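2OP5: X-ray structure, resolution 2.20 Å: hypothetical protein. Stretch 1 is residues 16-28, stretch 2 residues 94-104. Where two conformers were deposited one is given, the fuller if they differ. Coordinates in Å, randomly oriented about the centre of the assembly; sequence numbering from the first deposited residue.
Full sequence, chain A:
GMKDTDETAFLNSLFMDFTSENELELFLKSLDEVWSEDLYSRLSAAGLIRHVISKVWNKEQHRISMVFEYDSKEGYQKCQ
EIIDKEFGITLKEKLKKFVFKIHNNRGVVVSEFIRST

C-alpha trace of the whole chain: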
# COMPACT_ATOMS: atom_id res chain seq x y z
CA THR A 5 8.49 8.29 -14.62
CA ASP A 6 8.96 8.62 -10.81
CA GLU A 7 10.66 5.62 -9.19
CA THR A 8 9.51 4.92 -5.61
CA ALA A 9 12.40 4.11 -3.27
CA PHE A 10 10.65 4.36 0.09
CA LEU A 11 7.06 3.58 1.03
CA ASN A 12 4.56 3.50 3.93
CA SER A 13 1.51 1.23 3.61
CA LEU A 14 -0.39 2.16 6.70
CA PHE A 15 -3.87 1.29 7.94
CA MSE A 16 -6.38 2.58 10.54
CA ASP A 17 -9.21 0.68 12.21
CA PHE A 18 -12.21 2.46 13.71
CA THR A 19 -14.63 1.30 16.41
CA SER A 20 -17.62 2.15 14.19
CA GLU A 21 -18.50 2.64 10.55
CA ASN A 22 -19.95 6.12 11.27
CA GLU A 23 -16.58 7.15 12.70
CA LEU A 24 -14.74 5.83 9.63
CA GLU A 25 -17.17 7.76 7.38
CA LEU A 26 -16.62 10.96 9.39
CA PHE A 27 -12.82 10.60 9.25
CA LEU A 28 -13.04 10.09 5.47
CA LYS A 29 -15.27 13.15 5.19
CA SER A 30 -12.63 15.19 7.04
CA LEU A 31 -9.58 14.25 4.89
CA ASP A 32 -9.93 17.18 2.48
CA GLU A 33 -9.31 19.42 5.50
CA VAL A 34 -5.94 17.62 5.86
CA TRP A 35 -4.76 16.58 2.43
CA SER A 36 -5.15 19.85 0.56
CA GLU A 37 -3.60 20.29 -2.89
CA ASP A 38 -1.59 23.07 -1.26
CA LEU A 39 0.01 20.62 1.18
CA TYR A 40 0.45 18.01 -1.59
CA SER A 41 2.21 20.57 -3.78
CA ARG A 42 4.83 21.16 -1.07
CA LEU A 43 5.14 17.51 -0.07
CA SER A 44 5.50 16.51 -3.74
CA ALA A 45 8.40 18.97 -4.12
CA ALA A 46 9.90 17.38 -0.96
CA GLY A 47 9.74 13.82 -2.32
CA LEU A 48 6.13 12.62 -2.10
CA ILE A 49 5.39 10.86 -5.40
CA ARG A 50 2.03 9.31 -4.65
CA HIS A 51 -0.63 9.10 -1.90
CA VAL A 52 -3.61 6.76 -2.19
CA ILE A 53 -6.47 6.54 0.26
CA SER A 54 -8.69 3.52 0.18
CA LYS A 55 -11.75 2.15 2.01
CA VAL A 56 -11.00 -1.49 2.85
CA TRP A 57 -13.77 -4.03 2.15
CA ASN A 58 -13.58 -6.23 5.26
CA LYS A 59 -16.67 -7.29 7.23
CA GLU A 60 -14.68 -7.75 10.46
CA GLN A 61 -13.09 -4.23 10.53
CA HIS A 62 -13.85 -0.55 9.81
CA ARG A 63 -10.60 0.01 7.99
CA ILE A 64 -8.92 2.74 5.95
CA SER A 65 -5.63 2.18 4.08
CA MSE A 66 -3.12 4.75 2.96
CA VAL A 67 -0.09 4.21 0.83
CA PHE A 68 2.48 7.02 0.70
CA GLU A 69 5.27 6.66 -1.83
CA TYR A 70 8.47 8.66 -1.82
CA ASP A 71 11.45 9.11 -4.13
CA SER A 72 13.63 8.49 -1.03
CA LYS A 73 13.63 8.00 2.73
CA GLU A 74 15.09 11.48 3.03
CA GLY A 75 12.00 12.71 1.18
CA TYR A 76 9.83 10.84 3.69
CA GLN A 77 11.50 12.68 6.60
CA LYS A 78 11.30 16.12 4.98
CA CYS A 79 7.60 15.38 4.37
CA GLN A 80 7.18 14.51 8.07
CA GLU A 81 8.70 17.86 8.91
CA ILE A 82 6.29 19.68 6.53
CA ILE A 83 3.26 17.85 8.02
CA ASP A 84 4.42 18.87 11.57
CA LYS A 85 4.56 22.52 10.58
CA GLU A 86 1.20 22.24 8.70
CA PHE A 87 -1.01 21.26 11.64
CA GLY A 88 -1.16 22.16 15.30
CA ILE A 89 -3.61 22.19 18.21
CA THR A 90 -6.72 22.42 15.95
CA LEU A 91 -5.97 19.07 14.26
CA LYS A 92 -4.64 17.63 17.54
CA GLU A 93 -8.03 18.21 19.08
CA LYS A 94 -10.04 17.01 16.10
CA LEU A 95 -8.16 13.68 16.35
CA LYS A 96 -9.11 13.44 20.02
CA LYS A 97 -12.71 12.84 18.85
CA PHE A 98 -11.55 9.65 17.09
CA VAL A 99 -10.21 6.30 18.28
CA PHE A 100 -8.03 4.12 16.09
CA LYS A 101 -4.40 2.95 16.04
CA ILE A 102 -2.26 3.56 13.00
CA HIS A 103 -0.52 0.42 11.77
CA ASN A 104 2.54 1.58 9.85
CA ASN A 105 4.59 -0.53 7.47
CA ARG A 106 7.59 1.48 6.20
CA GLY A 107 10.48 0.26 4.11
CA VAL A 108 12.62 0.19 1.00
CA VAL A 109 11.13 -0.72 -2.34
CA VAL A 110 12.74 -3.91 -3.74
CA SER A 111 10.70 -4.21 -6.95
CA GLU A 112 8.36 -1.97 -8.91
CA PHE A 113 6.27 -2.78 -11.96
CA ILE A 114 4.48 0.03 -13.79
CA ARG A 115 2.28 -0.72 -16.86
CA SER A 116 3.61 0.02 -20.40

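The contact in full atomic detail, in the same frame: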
# COMPACT_ATOMS: atom_id res chain seq x y z
N MSE A 16 -5.68 2.12 9.33
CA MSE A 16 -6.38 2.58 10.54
C MSE A 16 -7.70 1.86 10.67
O MSE A 16 -8.45 1.75 9.71
CB MSE A 16 -6.68 4.06 10.49
CG MSE A 16 -5.50 4.95 10.73
SE MSE A 16 -5.79 6.67 9.84
CE MSE A 16 -5.74 5.96 8.12
N ASP A 17 -8.00 1.41 11.88
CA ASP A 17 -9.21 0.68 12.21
C ASP A 17 -10.01 1.48 13.21
O ASP A 17 -9.49 1.86 14.26
CB ASP A 17 -8.87 -0.67 12.82
CG ASP A 17 -8.12 -1.57 11.87
OD1 ASP A 17 -8.23 -1.34 10.66
OD2 ASP A 17 -7.41 -2.50 12.33
N PHE A 18 -11.29 1.69 12.88
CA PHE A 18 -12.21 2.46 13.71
C PHE A 18 -13.17 1.55 14.46
O PHE A 18 -13.38 0.39 14.06
CB PHE A 18 -12.96 3.49 12.85
CG PHE A 18 -12.04 4.50 12.21
CD1 PHE A 18 -11.42 4.22 10.99
CD2 PHE A 18 -11.75 5.70 12.84
CE1 PHE A 18 -10.56 5.14 10.41
CE2 PHE A 18 -10.87 6.61 12.26
CZ PHE A 18 -10.28 6.33 11.03
N THR A 19 -13.71 2.06 15.57
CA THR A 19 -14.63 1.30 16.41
C THR A 19 -16.07 1.32 15.87
O THR A 19 -16.95 0.64 16.39
CB THR A 19 -14.63 1.80 17.88
OG1 THR A 19 -15.15 3.13 17.94
CG2 THR A 19 -13.21 1.76 18.48
N SER A 20 -16.31 2.12 14.84
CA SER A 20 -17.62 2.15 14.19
C SER A 20 -17.47 2.63 12.75
O SER A 20 -16.52 3.35 12.42
CB SER A 20 -18.59 3.07 14.93
OG SER A 20 -18.22 4.43 14.79
N GLU A 21 -18.44 2.24 11.93
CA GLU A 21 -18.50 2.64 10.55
C GLU A 21 -18.77 4.15 10.47
O GLU A 21 -18.14 4.84 9.67
CB GLU A 21 -19.57 1.84 9.81
CG GLU A 21 -19.55 2.02 8.30
CD GLU A 21 -18.26 1.52 7.63
OE1 GLU A 21 -17.51 0.72 8.25
OE2 GLU A 21 -18.02 1.93 6.48
N ASN A 22 -19.67 4.68 11.30
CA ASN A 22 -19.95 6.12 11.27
C ASN A 22 -18.68 6.92 11.52
O ASN A 22 -18.45 7.94 10.87
CB ASN A 22 -21.05 6.55 12.25
CG ASN A 22 -22.46 6.26 11.73
OD1 ASN A 22 -22.67 5.84 10.59
ND2 ASN A 22 -23.46 6.52 12.59
N GLU A 23 -17.84 6.45 12.43
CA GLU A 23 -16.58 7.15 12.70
C GLU A 23 -15.63 7.11 11.50
O GLU A 23 -14.99 8.11 11.16
CB GLU A 23 -15.92 6.60 13.96
CG GLU A 23 -14.77 7.48 14.42
CD GLU A 23 -14.35 7.20 15.85
OE1 GLU A 23 -15.24 7.05 16.71
OE2 GLU A 23 -13.13 7.17 16.12
N LEU A 24 -15.54 5.95 10.85
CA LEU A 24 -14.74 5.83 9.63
C LEU A 24 -15.24 6.81 8.57
O LEU A 24 -14.43 7.53 7.96
CB LEU A 24 -14.78 4.38 9.11
CG LEU A 24 -14.13 4.03 7.76
CD1 LEU A 24 -13.74 2.57 7.78
CD2 LEU A 24 -14.99 4.35 6.51
N GLU A 25 -16.56 6.87 8.37
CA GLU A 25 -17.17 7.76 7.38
C GLU A 25 -16.89 9.23 7.67
O GLU A 25 -16.71 10.03 6.75
CB GLU A 25 -18.68 7.57 7.32
CG GLU A 25 -19.12 6.20 6.83
CD GLU A 25 -20.63 6.07 6.80
OE1 GLU A 25 -21.28 6.93 6.16
OE2 GLU A 25 -21.15 5.11 7.39
N LEU A 26 -16.89 9.58 8.96
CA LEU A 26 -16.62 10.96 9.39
C LEU A 26 -15.17 11.35 9.17
O LEU A 26 -14.88 12.50 8.81
CB LEU A 26 -16.96 11.16 10.87
CG LEU A 26 -16.67 12.59 11.39
CD1 LEU A 26 -17.51 13.62 10.67
CD2 LEU A 26 -16.91 12.64 12.86
N PHE A 27 -14.26 10.42 9.46
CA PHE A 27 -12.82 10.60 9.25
C PHE A 27 -12.54 10.79 7.76
O PHE A 27 -11.76 11.68 7.39
CB PHE A 27 -12.03 9.36 9.76
CG PHE A 27 -10.53 9.54 9.70
CD1 PHE A 27 -9.83 10.01 10.79
CD2 PHE A 27 -9.84 9.29 8.54
CE1 PHE A 27 -8.50 10.20 10.73
CE2 PHE A 27 -8.50 9.50 8.48
CZ PHE A 27 -7.82 9.94 9.58
N LEU A 28 -13.13 9.94 6.93
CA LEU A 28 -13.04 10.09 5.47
C LEU A 28 -13.55 11.44 5.02
O LEU A 28 -12.90 12.12 4.22
CB LEU A 28 -13.85 9.01 4.74
CG LEU A 28 -13.27 7.59 4.63
CD1 LEU A 28 -14.17 6.75 3.76
CD2 LEU A 28 -11.85 7.59 4.06
N LYS A 94 -9.08 17.72 16.93
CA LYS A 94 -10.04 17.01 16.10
C LYS A 94 -9.80 15.51 16.21
O LYS A 94 -10.74 14.74 16.33
CB LYS A 94 -9.97 17.47 14.64
CG LYS A 94 -10.61 18.83 14.41
CD LYS A 94 -10.34 19.33 13.00
CE LYS A 94 -10.94 20.71 12.79
NZ LYS A 94 -10.49 21.33 11.49
N LEU A 95 -8.53 15.10 16.25
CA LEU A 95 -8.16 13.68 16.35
C LEU A 95 -8.49 13.03 17.70
O LEU A 95 -8.47 11.81 17.84
CB LEU A 95 -6.66 13.50 16.09
CG LEU A 95 -6.09 13.90 14.74
CD1 LEU A 95 -4.56 13.80 14.80
CD2 LEU A 95 -6.64 13.05 13.61
N LYS A 96 -8.81 13.87 18.67
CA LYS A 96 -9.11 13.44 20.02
C LYS A 96 -10.57 12.94 20.07
O LYS A 96 -10.98 12.25 21.01
CB LYS A 96 -8.86 14.64 20.93
CG LYS A 96 -8.54 14.34 22.36
CD LYS A 96 -7.74 15.51 22.97
CE LYS A 96 -8.47 16.85 22.92
NZ LYS A 96 -7.59 17.92 23.43
N LYS A 97 -11.33 13.29 19.03
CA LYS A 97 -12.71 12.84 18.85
C LYS A 97 -12.78 11.41 18.28
O LYS A 97 -13.83 10.78 18.32
CB LYS A 97 -13.44 13.79 17.89
N PHE A 98 -11.65 10.95 17.72
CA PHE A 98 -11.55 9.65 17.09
C PHE A 98 -10.75 8.65 17.93
O PHE A 98 -10.00 9.01 18.84
CB PHE A 98 -10.85 9.78 15.73
CG PHE A 98 -11.58 10.64 14.73
CD1 PHE A 98 -12.59 10.10 13.94
CD2 PHE A 98 -11.27 11.98 14.59
CE1 PHE A 98 -13.28 10.88 13.01
CE2 PHE A 98 -11.95 12.76 13.66
CZ PHE A 98 -12.96 12.21 12.88
N VAL A 99 -10.94 7.38 17.62
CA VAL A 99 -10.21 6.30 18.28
C VAL A 99 -9.88 5.28 17.20
O VAL A 99 -10.78 4.75 16.52
CB VAL A 99 -11.00 5.62 19.41
CG1 VAL A 99 -10.21 4.43 19.94
CG2 VAL A 99 -11.35 6.61 20.54
N PHE A 100 -8.58 5.03 17.05
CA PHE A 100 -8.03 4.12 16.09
C PHE A 100 -6.54 4.09 16.37
O PHE A 100 -6.02 5.02 16.96
CB PHE A 100 -8.22 4.67 14.67
CG PHE A 100 -7.57 6.04 14.45
CD1 PHE A 100 -6.23 6.15 14.09
CD2 PHE A 100 -8.29 7.20 14.63
CE1 PHE A 100 -5.63 7.40 13.91
CE2 PHE A 100 -7.70 8.44 14.45
CZ PHE A 100 -6.36 8.54 14.08
N LYS A 101 -5.85 3.02 15.95
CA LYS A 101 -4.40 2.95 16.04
C LYS A 101 -3.87 2.83 14.63
O LYS A 101 -4.39 2.02 13.84
CB LYS A 101 -3.93 1.74 16.85
CG LYS A 101 -2.40 1.54 16.85
CD LYS A 101 -1.97 0.32 17.66
CE LYS A 101 -2.19 0.51 19.15
NZ LYS A 101 -1.49 -0.55 19.91
N ILE A 102 -2.85 3.62 14.30
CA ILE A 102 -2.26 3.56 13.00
C ILE A 102 -1.29 2.39 13.00
O ILE A 102 -0.42 2.30 13.87
CB ILE A 102 -1.52 4.85 12.61
CG1 ILE A 102 -2.51 6.02 12.55
CG2 ILE A 102 -0.89 4.72 11.23
CD1 ILE A 102 -1.94 7.33 11.98
N HIS A 103 -1.47 1.50 12.02
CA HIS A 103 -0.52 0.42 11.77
C HIS A 103 0.33 0.82 10.60
O HIS A 103 -0.16 0.85 9.48
CB HIS A 103 -1.24 -0.87 11.47
CG HIS A 103 -1.86 -1.48 12.67
ND1 HIS A 103 -3.22 -1.48 12.89
CD2 HIS A 103 -1.31 -2.07 13.76
CE1 HIS A 103 -3.48 -2.09 14.04
NE2 HIS A 103 -2.33 -2.44 14.59
N ASN A 104 1.58 1.18 10.88
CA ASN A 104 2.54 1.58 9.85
C ASN A 104 3.36 0.40 9.40
O ASN A 104 3.63 -0.52 10.20
CB ASN A 104 3.52 2.63 10.38
CG ASN A 104 2.82 3.88 10.86
OD1 ASN A 104 2.38 4.71 10.05
ND2 ASN A 104 2.74 4.03 12.18

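A single hydrogen bond joins these two stretches, and it runs from backbone to side chain although the chains pass each other closely: Val-99 N donates to Glu-23 OE2 over 2.7 Å, with an angle of 156° at the hydrogen. Glu-23 reaches it with chi1 and chi2 both t, and its backbone N donates in turn to Ser-20 OG (3.1 Å, 152°), the capping bond at the start of the helix. One residue therefore ties the helix start to the loop across from it.

The remaining contact is mainly aromatic. The edge of Phe-27 points at the face of Phe-98 (centroids 5.5 Å apart, planes at 83°) and also at the face of Phe-100 (5.7 Å, 72°), so one ring serves two neighbours. Phe-18 meets Phe-100 obliquely, with planes at 49°, while Phe-100 CB lies over the Phe-18 ring, 4.3 Å from its centroid and 21° off the normal. Leu-26 CD2 adds an apolar contact to Phe-98 CZ at 4.0 Å.

Selenomethionine Met-16 extends the apolar surface: its CG lies 3.6 Å from Phe-100 CD1 and 3.7 Å from Ile-102 CG1. Nearby, Phe-100 CA approaches Asp-17 O at 3.3 Å, a CA-H...O contact with 123° at the hydrogen.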